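Local coordinates for eukaryotic translation initiation factor 2D (PDB 5W2F), which delivers tRNA to the P-site of the eukaryotic ribosome independently of GTP, and is represented here by its C-terminal portion, at residues Lys125-Glu133 with Lys163-Gln174; Gly108-Thr116 with Leu188-Leu196. All coordinates share one frame; numbering follows the deposited sequence.

Overall arrangement
Both contacts belong to the five-stranded mixed sheet of the SUI1 domain, in the C-terminal part of eIF2D; their centres are 13 Å apart. Interaction 1 joins antiparallel strands 124-130 and 166-171, whereas interaction 2 adds the short strand 193-194 in parallel to strand 113-121. Strands 113-121 and 124-130 follow each other in the chain and are neighbours in the sheet, which connects the two contacts: Val-128 N lies 2.8 Å from Thr-116 O. In sequence, both segments of interaction 1 fall between those of interaction 2. A formic acid molecule, probably from the crystallisation liquor, sits at one end of interaction 1.

Interaction 1. Residues Lys125-Glu133 with Lys163-Gln174; sequences KVTVVRNLE and KDSLQVQIQGNQ. With FMT (formic acid), chain D.
Val-129 and Val-168 form a hydrogen-bonded pair between antiparallel strands 125-130 and 166-171 of the SUI1 sheet, as do Thr-127 and Ile-170; the strand axes approach to 4.6 Å. Val-129 N donates to Val-168 O (2.9 Å) and Thr-127 N to Ile-170 O, each bond being returned.

Apolar contacts line the face of Thr-127, Val-129, Val-168 and Ile-170, turned toward Pro-139 of helix 139-150. Ile-170 CD1 reaches Val-129 CG2 at 4.0 Å, and Leu-132 CD1 meets Val-168 CG2 (3.6 Å), the two side chains crossing nearly at right angles. On the other face Val-128 spreads its methyls, CG1 against the Gln-167 amide and CG2 alongside Gln-169.

Polar side chains secure both ends. Glu-133 OE1 takes the Leu-166 N-H on its syn side in an almost straight bond (2.9 Å, 177°). Lys-163 NZ approaches Asn-131 OD1 from above the amide plane, while Asn-131 ND2 binds Pro-112 O. Formic acid bridges Lys-125 NZ (to O2, 2.8 Å) and Asn-173 ND2 (to O1). With Thr-127 OG1 beside its own backbone N (chi1 -55°), the hydroxyl donates to Gly-172 O (2.7 Å) and accepts from N of Gln-174, the N-cap residue, at 2.9 Å.

Interaction 2. Residues Gly108-Thr116 with Leu188-Leu196; sequences GRICPIDIT and LPRKHIQGL
Residues 112-115 run parallel to 192-195 in register, with Ile-113 opposite Ile-193 and Asp-114 opposite Gln-194, so that three backbone hydrogen bonds alternate between the chains: Ile-113 N to His-192 O (2.9 Å), Gln-194 N to Ile-113 O, nearly linear at 176°, and Ile-115 N to Gln-194 O. Beyond them a water donates to both Ile-115 O and Gly-195 O, continuing the link where direct pairing stops.

Asp-114 and Gln-194 lie side by side on one face of the sheet. Gln-194 is extended beyond CG, which carries NE2 to Asp-114 OD1 (2.9 Å); the carboxylate and amide planes are turned 35° apart, and the same NE2 rests against Pro-112 CG at 3.5 Å. On the other face Ile-115 CD1 touches both Ile-193 CG2 (3.6 Å) and Leu-196 CD2 (3.5 Å), and Ile-113 CD1 touches Leu-188 CD1 (3.8 Å).

Ile-110 CG2 makes a CH-pi contact over one face of the His-192 ring, 3.8 Å from its centroid; Lys-191 CG covers the opposite face.

The apolar side chains are backed by helix 175-185, where Leu-182 meets Ile-113, Leu-178 meets Ile-115, and Leu-183 meets Ile-193 and Leu-196. The short parallel strand 193-194 completes one edge of the mixed sheet of the SUI1 domain, while strand 113-121 pairs along its other side with strand 124-130.

Interaction 1. Residues Lys125-Glu133 with Lys163-Gln174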
loop_
_atom_site.group_PDB
_atom_site.type_symbol
_atom_site.label_atom_id
_atom_site.label_comp_id
_atom_site.label_asym_id
_atom_site.label_seq_id
_atom_site.Cartn_x
_atom_site.Cartn_y
_atom_site.Cartn_z
ATOM N N LYS A 125 -21.678 -1.713 24.220
ATOM C CA LYS A 125 -21.065 -1.285 22.986
ATOM C C LYS A 125 -19.566 -1.330 23.177
ATOM O O LYS A 125 -19.055 -1.079 24.269
ATOM C CB LYS A 125 -21.543 0.132 22.701
ATOM C CG LYS A 125 -21.288 0.683 21.333
ATOM C CD LYS A 125 -22.099 1.963 21.094
ATOM C CE LYS A 125 -23.430 1.727 20.393
ATOM N NZ LYS A 125 -24.133 3.023 20.131
ATOM N N VAL A 126 -18.876 -1.700 22.111
ATOM C CA VAL A 126 -17.427 -1.671 22.044
ATOM C C VAL A 126 -16.977 -1.044 20.736
ATOM O O VAL A 126 -17.733 -0.989 19.769
ATOM C CB VAL A 126 -16.803 -3.073 22.171
ATOM C CG1 VAL A 126 -17.113 -3.648 23.545
ATOM C CG2 VAL A 126 -17.230 -3.998 21.028
ATOM N N THR A 127 -15.744 -0.562 20.744
ATOM C CA THR A 127 -15.093 0.039 19.581
ATOM C C THR A 127 -13.969 -0.885 19.150
ATOM O O THR A 127 -13.145 -1.293 19.979
ATOM C CB THR A 127 -14.556 1.433 19.932
ATOM O OG1 THR A 127 -15.618 2.230 20.457
ATOM C CG2 THR A 127 -13.978 2.129 18.732
ATOM N N VAL A 128 -13.963 -1.257 17.869
ATOM C CA VAL A 128 -13.002 -2.219 17.335
ATOM C C VAL A 128 -12.187 -1.560 16.228
ATOM O O VAL A 128 -12.757 -0.958 15.315
ATOM C CB VAL A 128 -13.726 -3.471 16.817
ATOM C CG1 VAL A 128 -12.733 -4.476 16.254
ATOM C CG2 VAL A 128 -14.637 -4.073 17.910
ATOM N N VAL A 129 -10.862 -1.680 16.326
ATOM C CA VAL A 129 -9.936 -0.978 15.435
ATOM C C VAL A 129 -9.023 -1.973 14.743
ATOM O O VAL A 129 -8.231 -2.654 15.411
ATOM C CB VAL A 129 -9.105 0.074 16.190
ATOM C CG1 VAL A 129 -8.319 0.935 15.194
ATOM C CG2 VAL A 129 -10.001 0.927 17.090
ATOM N N ARG A 130 -9.157 -2.057 13.414
ATOM C CA ARG A 130 -8.426 -2.993 12.568
ATOM C C ARG A 130 -7.441 -2.237 11.668
ATOM O O ARG A 130 -7.713 -1.120 11.254
ATOM C CB ARG A 130 -9.472 -3.718 11.668
ATOM C CG ARG A 130 -8.914 -4.652 10.608
ATOM C CD ARG A 130 -10.031 -5.246 9.776
ATOM N NE ARG A 130 -10.848 -6.172 10.570
ATOM C CZ ARG A 130 -10.743 -7.495 10.586
ATOM N NH1 ARG A 130 -9.875 -8.131 9.824
ATOM N NH2 ARG A 130 -11.519 -8.192 11.393
ATOM N N ASN A 131 -6.322 -2.898 11.361
ATOM C CA ASN A 131 -5.289 -2.461 10.415
ATOM C C ASN A 131 -4.337 -1.405 10.929
ATOM O O ASN A 131 -3.662 -0.738 10.150
ATOM C CB ASN A 131 -5.869 -2.067 9.049
ATOM C CG ASN A 131 -6.325 -3.248 8.268
ATOM O OD1 ASN A 131 -5.743 -4.344 8.356
ATOM N ND2 ASN A 131 -7.341 -3.035 7.454
ATOM N N LEU A 132 -4.201 -1.298 12.244
ATOM C CA LEU A 132 -3.243 -0.354 12.786
ATOM C C LEU A 132 -1.834 -0.678 12.306
ATOM O O LEU A 132 -1.058 0.234 12.011
ATOM C CB LEU A 132 -3.289 -0.350 14.313
ATOM C CG LEU A 132 -4.563 0.259 14.905
ATOM C CD1 LEU A 132 -4.696 -0.129 16.372
ATOM C CD2 LEU A 132 -4.574 1.767 14.746
ATOM N N GLU A 133 -1.495 -1.966 12.227
ATOM C CA GLU A 133 -0.141 -2.362 11.862
ATOM C C GLU A 133 0.183 -1.976 10.416
ATOM O O GLU A 133 1.338 -1.784 10.080
ATOM C CB GLU A 133 0.060 -3.867 12.096
ATOM C CG GLU A 133 -0.114 -4.288 13.577
ATOM C CD GLU A 133 -0.587 -5.761 13.824
ATOM O OE1 GLU A 133 -1.646 -6.227 13.328
ATOM O OE2 GLU A 133 0.097 -6.484 14.558
ATOM N N LYS A 163 -6.275 -11.987 7.011
ATOM C CA LYS A 163 -4.969 -11.411 7.367
ATOM C C LYS A 163 -4.586 -11.739 8.805
ATOM O O LYS A 163 -5.419 -11.629 9.709
ATOM C CB LYS A 163 -4.994 -9.897 7.202
ATOM C CG LYS A 163 -3.630 -9.220 7.260
ATOM C CD LYS A 163 -3.762 -7.705 7.378
ATOM C CE LYS A 163 -4.592 -7.111 6.261
ATOM N NZ LYS A 163 -4.362 -5.659 6.167
ATOM N N ASP A 164 -3.318 -12.080 9.015
ATOM C CA ASP A 164 -2.795 -12.320 10.361
ATOM C C ASP A 164 -2.435 -10.991 11.013
ATOM O O ASP A 164 -1.283 -10.545 10.997
ATOM C CB ASP A 164 -1.584 -13.250 10.305
ATOM C CG ASP A 164 -1.097 -13.681 11.686
ATOM O OD1 ASP A 164 -1.839 -13.529 12.674
ATOM O OD2 ASP A 164 0.042 -14.192 11.781
ATOM N N SER A 165 -3.449 -10.374 11.598
ATOM C CA SER A 165 -3.346 -9.061 12.180
ATOM C C SER A 165 -4.077 -9.030 13.525
ATOM O O SER A 165 -4.894 -9.897 13.846
ATOM C CB SER A 165 -3.936 -8.006 11.226
ATOM O OG SER A 165 -5.373 -8.012 11.236
ATOM N N LEU A 166 -3.737 -8.026 14.303
ATOM C CA LEU A 166 -4.326 -7.802 15.608
ATOM C C LEU A 166 -5.234 -6.595 15.539
ATOM O O LEU A 166 -4.993 -5.657 14.769
ATOM C CB LEU A 166 -3.237 -7.511 16.620
ATOM C CG LEU A 166 -2.221 -8.641 16.827
ATOM C CD1 LEU A 166 -1.116 -8.119 17.719
ATOM C CD2 LEU A 166 -2.896 -9.856 17.404
ATOM N N GLN A 167 -6.260 -6.627 16.365
ATOM C CA GLN A 167 -7.159 -5.491 16.511
ATOM C C GLN A 167 -7.199 -5.048 17.973
ATOM O O GLN A 167 -6.903 -5.824 18.897
ATOM C CB GLN A 167 -8.571 -5.838 16.036
ATOM C CG GLN A 167 -9.237 -6.958 16.811
ATOM C CD GLN A 167 -10.574 -7.300 16.216
ATOM O OE1 GLN A 167 -10.815 -7.058 15.036
ATOM N NE2 GLN A 167 -11.413 -7.908 16.992
ATOM N N VAL A 168 -7.531 -3.782 18.173
ATOM C CA VAL A 168 -7.753 -3.224 19.485
ATOM C C VAL A 168 -9.250 -3.120 19.719
ATOM O O VAL A 168 -9.978 -2.625 18.867
ATOM C CB VAL A 168 -7.103 -1.845 19.615
ATOM C CG1 VAL A 168 -7.403 -1.198 20.958
ATOM C CG2 VAL A 168 -5.607 -1.940 19.364
ATOM N N GLN A 169 -9.693 -3.569 20.887
ATOM C CA GLN A 169 -11.051 -3.349 21.340
ATOM C C GLN A 169 -11.036 -2.429 22.534
ATOM O O GLN A 169 -10.230 -2.625 23.462
ATOM C CB GLN A 169 -11.688 -4.673 21.677
ATOM C CG GLN A 169 -11.934 -5.518 20.452
ATOM C CD GLN A 169 -12.790 -6.738 20.756
ATOM O OE1 GLN A 169 -12.711 -7.303 21.858
ATOM N NE2 GLN A 169 -13.608 -7.159 19.783
ATOM N N ILE A 170 -11.942 -1.461 22.534
ATOM C CA ILE A 170 -12.093 -0.564 23.666
ATOM C C ILE A 170 -13.552 -0.620 24.126
ATOM O O ILE A 170 -14.451 -0.540 23.307
ATOM C CB ILE A 170 -11.731 0.902 23.336
ATOM C CG1 ILE A 170 -10.433 0.997 22.516
ATOM C CG2 ILE A 170 -11.654 1.716 24.629
ATOM C CD1 ILE A 170 -10.684 1.079 21.004
ATOM N N GLN A 171 -13.771 -0.775 25.434
ATOM C CA GLN A 171 -15.138 -0.748 25.944
ATOM C C GLN A 171 -15.770 0.621 25.660
ATOM O O GLN A 171 -15.121 1.664 25.775
ATOM C CB GLN A 171 -15.138 -1.037 27.444
ATOM C CG GLN A 171 -14.793 -2.467 27.790
ATOM C CD GLN A 171 -15.764 -3.492 27.223
ATOM O OE1 GLN A 171 -15.347 -4.513 26.663
ATOM N NE2 GLN A 171 -17.058 -3.233 27.371
ATOM N N GLY A 172 -17.033 0.590 25.249
ATOM C CA GLY A 172 -17.795 1.791 25.011
ATOM C C GLY A 172 -17.618 2.353 23.606
ATOM O O GLY A 172 -17.037 1.714 22.734
ATOM N N ASN A 173 -18.155 3.555 23.420
ATOM C CA ASN A 173 -18.172 4.248 22.137
ATOM C C ASN A 173 -17.062 5.270 22.130
ATOM O O ASN A 173 -17.183 6.351 22.722
ATOM C CB ASN A 173 -19.529 4.882 21.924
ATOM C CG ASN A 173 -19.664 5.548 20.567
ATOM O OD1 ASN A 173 -18.660 5.869 19.921
ATOM N ND2 ASN A 173 -20.908 5.776 20.138
ATOM N N GLN A 174 -15.961 4.916 21.462
ATOM C CA GLN A 174 -14.721 5.679 21.575
ATOM C C GLN A 174 -14.224 6.210 20.249
ATOM O O GLN A 174 -13.058 6.611 20.141
ATOM C CB GLN A 174 -13.633 4.821 22.233
ATOM C CG GLN A 174 -14.085 4.140 23.521
ATOM C CD GLN A 174 -14.492 5.095 24.636
ATOM O OE1 GLN A 174 -14.258 6.309 24.581
ATOM N NE2 GLN A 174 -15.089 4.528 25.682
HETATM C C FMT D . -23.813 5.004 22.987
HETATM O O1 FMT D . -22.883 5.229 22.250
HETATM O O2 FMT D . -24.815 4.309 22.481
HETATM O O HOH W 1 -5.457 -2.834 14.516
HETATM O O HOH W 2 -13.144 -7.190 13.749
HETATM O O HOH W 3 -7.851 -10.534 9.898
HETATM O O HOH W 4 -6.051 -5.578 12.281
HETATM O O HOH W 5 -3.160 -4.347 12.375
HETATM O O HOH W 6 -0.650 -7.539 10.735
#

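Interaction 2. Residues Gly108-Thr116 with Leu188-Leu196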
loop_
_atom_site.group_PDB
_atom_site.type_symbol
_atom_site.label_atom_id
_atom_site.label_comp_id
_atom_site.label_asym_id
_atom_site.label_seq_id
_atom_site.Cartn_x
_atom_site.Cartn_y
_atom_site.Cartn_z
ATOM N N GLY A 108 2.287 -4.290 -0.126
ATOM C CA GLY A 108 0.879 -4.549 -0.320
ATOM C C GLY A 108 0.132 -3.303 -0.715
ATOM O O GLY A 108 0.664 -2.197 -0.712
ATOM N N ARG A 109 -1.114 -3.502 -1.082
ATOM C CA ARG A 109 -2.005 -2.398 -1.356
ATOM C C ARG A 109 -2.354 -1.712 -0.055
ATOM O O ARG A 109 -2.391 -2.337 1.014
ATOM C CB ARG A 109 -3.257 -2.886 -2.082
ATOM C CG ARG A 109 -2.901 -3.537 -3.412
ATOM C CD ARG A 109 -4.023 -3.481 -4.427
ATOM N NE ARG A 109 -3.578 -4.052 -5.696
ATOM C CZ ARG A 109 -2.768 -3.455 -6.578
ATOM N NH1 ARG A 109 -2.284 -2.224 -6.376
ATOM N NH2 ARG A 109 -2.441 -4.100 -7.689
ATOM N N ILE A 110 -2.571 -0.408 -0.148
ATOM C CA ILE A 110 -2.979 0.378 0.996
ATOM C C ILE A 110 -4.388 -0.154 1.358
ATOM O O ILE A 110 -5.233 -0.353 0.472
ATOM C CB ILE A 110 -2.988 1.903 0.686
ATOM C CG1 ILE A 110 -1.602 2.386 0.194
ATOM C CG2 ILE A 110 -3.381 2.695 1.929
ATOM C CD1 ILE A 110 -1.596 3.687 -0.576
ATOM N N CYS A 111 -4.568 -0.478 2.635
ATOM C CA CYS A 111 -5.861 -0.861 3.193
ATOM C C CYS A 111 -6.188 0.174 4.262
ATOM O O CYS A 111 -5.288 0.700 4.901
ATOM C CB CYS A 111 -5.781 -2.246 3.841
ATOM S SG CYS A 111 -4.477 -2.456 5.087
ATOM N N PRO A 112 -7.472 0.456 4.465
ATOM C CA PRO A 112 -7.844 1.443 5.451
ATOM C C PRO A 112 -7.761 0.919 6.869
ATOM O O PRO A 112 -7.928 -0.290 7.105
ATOM C CB PRO A 112 -9.299 1.738 5.112
ATOM C CG PRO A 112 -9.801 0.441 4.540
ATOM C CD PRO A 112 -8.646 -0.114 3.781
ATOM N N ILE A 113 -7.541 1.839 7.806
ATOM C CA ILE A 113 -7.848 1.534 9.215
ATOM C C ILE A 113 -9.370 1.542 9.343
ATOM O O ILE A 113 -10.026 2.470 8.856
ATOM C CB ILE A 113 -7.235 2.559 10.159
ATOM C CG1 ILE A 113 -5.719 2.444 10.118
ATOM C CG2 ILE A 113 -7.759 2.356 11.572
ATOM C CD1 ILE A 113 -4.977 3.570 10.797
ATOM N N ASP A 114 -9.918 0.486 9.932
ATOM C CA ASP A 114 -11.354 0.369 10.143
ATOM C C ASP A 114 -11.650 0.510 11.621
ATOM O O ASP A 114 -11.116 -0.234 12.441
ATOM C CB ASP A 114 -11.911 -0.985 9.659
ATOM C CG ASP A 114 -11.577 -1.290 8.226
ATOM O OD1 ASP A 114 -11.788 -0.426 7.356
ATOM O OD2 ASP A 114 -11.069 -2.413 7.981
ATOM N N ILE A 115 -12.537 1.436 11.931
ATOM C CA ILE A 115 -13.029 1.686 13.287
ATOM C C ILE A 115 -14.515 1.410 13.297
ATOM O O ILE A 115 -15.255 2.057 12.557
ATOM C CB ILE A 115 -12.805 3.132 13.736
ATOM C CG1 ILE A 115 -11.347 3.552 13.604
ATOM C CG2 ILE A 115 -13.318 3.338 15.152
ATOM C CD1 ILE A 115 -11.193 5.032 13.467
ATOM N N THR A 116 -14.941 0.438 14.095
ATOM C CA THR A 116 -16.302 0.000 14.072
ATOM C C THR A 116 -16.877 -0.120 15.487
ATOM O O THR A 116 -16.208 -0.633 16.381
ATOM C CB THR A 116 -16.313 -1.345 13.343
ATOM O OG1 THR A 116 -15.640 -1.191 12.069
ATOM C CG2 THR A 116 -17.714 -1.850 13.181
ATOM N N LEU A 188 -2.391 10.899 10.239
ATOM C CA LEU A 188 -2.699 9.980 9.169
ATOM C C LEU A 188 -3.765 10.583 8.233
ATOM O O LEU A 188 -4.590 11.387 8.678
ATOM C CB LEU A 188 -3.155 8.634 9.722
ATOM C CG LEU A 188 -2.106 7.828 10.482
ATOM C CD1 LEU A 188 -2.725 6.578 11.049
ATOM C CD2 LEU A 188 -0.932 7.449 9.599
ATOM N N PRO A 189 -3.771 10.186 6.950
ATOM C CA PRO A 189 -4.759 10.769 6.031
ATOM C C PRO A 189 -6.174 10.262 6.313
ATOM O O PRO A 189 -6.404 9.050 6.379
ATOM C CB PRO A 189 -4.297 10.283 4.652
ATOM C CG PRO A 189 -2.929 9.797 4.852
ATOM C CD PRO A 189 -2.862 9.276 6.245
ATOM N N ARG A 190 -7.115 11.193 6.408
ATOM C CA ARG A 190 -8.498 10.855 6.642
ATOM C C ARG A 190 -9.069 9.903 5.586
ATOM O O ARG A 190 -9.888 9.059 5.912
ATOM C CB ARG A 190 -9.313 12.148 6.719
ATOM C CG ARG A 190 -10.808 11.976 6.828
ATOM C CD ARG A 190 -11.267 11.150 8.030
ATOM N NE ARG A 190 -12.728 11.056 8.031
ATOM C CZ ARG A 190 -13.445 10.319 7.181
ATOM N NH1 ARG A 190 -12.848 9.540 6.267
ATOM N NH2 ARG A 190 -14.786 10.355 7.248
ATOM N N LYS A 191 -8.626 10.022 4.332
ATOM C CA LYS A 191 -9.157 9.171 3.270
ATOM C C LYS A 191 -8.831 7.693 3.482
ATOM O O LYS A 191 -9.402 6.834 2.814
ATOM C CB LYS A 191 -8.670 9.638 1.896
ATOM C CG LYS A 191 -7.219 9.391 1.586
ATOM C CD LYS A 191 -6.878 9.852 0.175
ATOM C CE LYS A 191 -5.387 9.887 -0.065
ATOM N NZ LYS A 191 -5.063 10.504 -1.384
ATOM N N HIS A 192 -7.892 7.406 4.393
ATOM C CA HIS A 192 -7.498 6.033 4.667
ATOM C C HIS A 192 -8.009 5.506 5.989
ATOM O O HIS A 192 -7.565 4.454 6.451
ATOM C CB HIS A 192 -5.972 5.900 4.582
ATOM C CG HIS A 192 -5.457 6.040 3.189
ATOM N ND1 HIS A 192 -5.966 5.294 2.149
ATOM C CD2 HIS A 192 -4.507 6.840 2.655
ATOM C CE1 HIS A 192 -5.340 5.621 1.032
ATOM N NE2 HIS A 192 -4.453 6.562 1.313
ATOM N N ILE A 193 -8.987 6.201 6.563
ATOM C CA ILE A 193 -9.634 5.765 7.809
ATOM C C ILE A 193 -11.127 5.649 7.558
ATOM O O ILE A 193 -11.734 6.579 7.017
ATOM C CB ILE A 193 -9.351 6.741 8.945
ATOM C CG1 ILE A 193 -7.832 6.937 9.091
ATOM C CG2 ILE A 193 -10.004 6.269 10.247
ATOM C CD1 ILE A 193 -7.458 8.108 9.919
ATOM N N GLN A 194 -11.688 4.506 7.937
ATOM C CA GLN A 194 -13.133 4.248 7.828
ATOM C C GLN A 194 -13.741 4.133 9.196
ATOM O O GLN A 194 -13.180 3.491 10.066
ATOM C CB GLN A 194 -13.398 2.958 7.016
ATOM C CG GLN A 194 -13.014 3.164 5.556
ATOM C CD GLN A 194 -13.345 1.986 4.653
ATOM O OE1 GLN A 194 -13.713 2.196 3.498
ATOM N NE2 GLN A 194 -13.219 0.752 5.160
ATOM N N GLY A 195 -14.893 4.746 9.350
ATOM C CA GLY A 195 -15.706 4.647 10.563
ATOM C C GLY A 195 -15.778 5.909 11.406
ATOM O O GLY A 195 -16.627 5.986 12.314
ATOM N N LEU A 196 -14.946 6.906 11.111
ATOM C CA LEU A 196 -14.980 8.121 11.922
ATOM C C LEU A 196 -16.295 8.852 11.784
ATOM O O LEU A 196 -16.703 9.602 12.702
ATOM C CB LEU A 196 -13.828 9.063 11.591
ATOM C CG LEU A 196 -12.451 8.530 11.938
ATOM C CD1 LEU A 196 -11.387 9.432 11.352
ATOM C CD2 LEU A 196 -12.301 8.379 13.448
HETATM O O HOH W 7 -17.291 3.557 13.609
#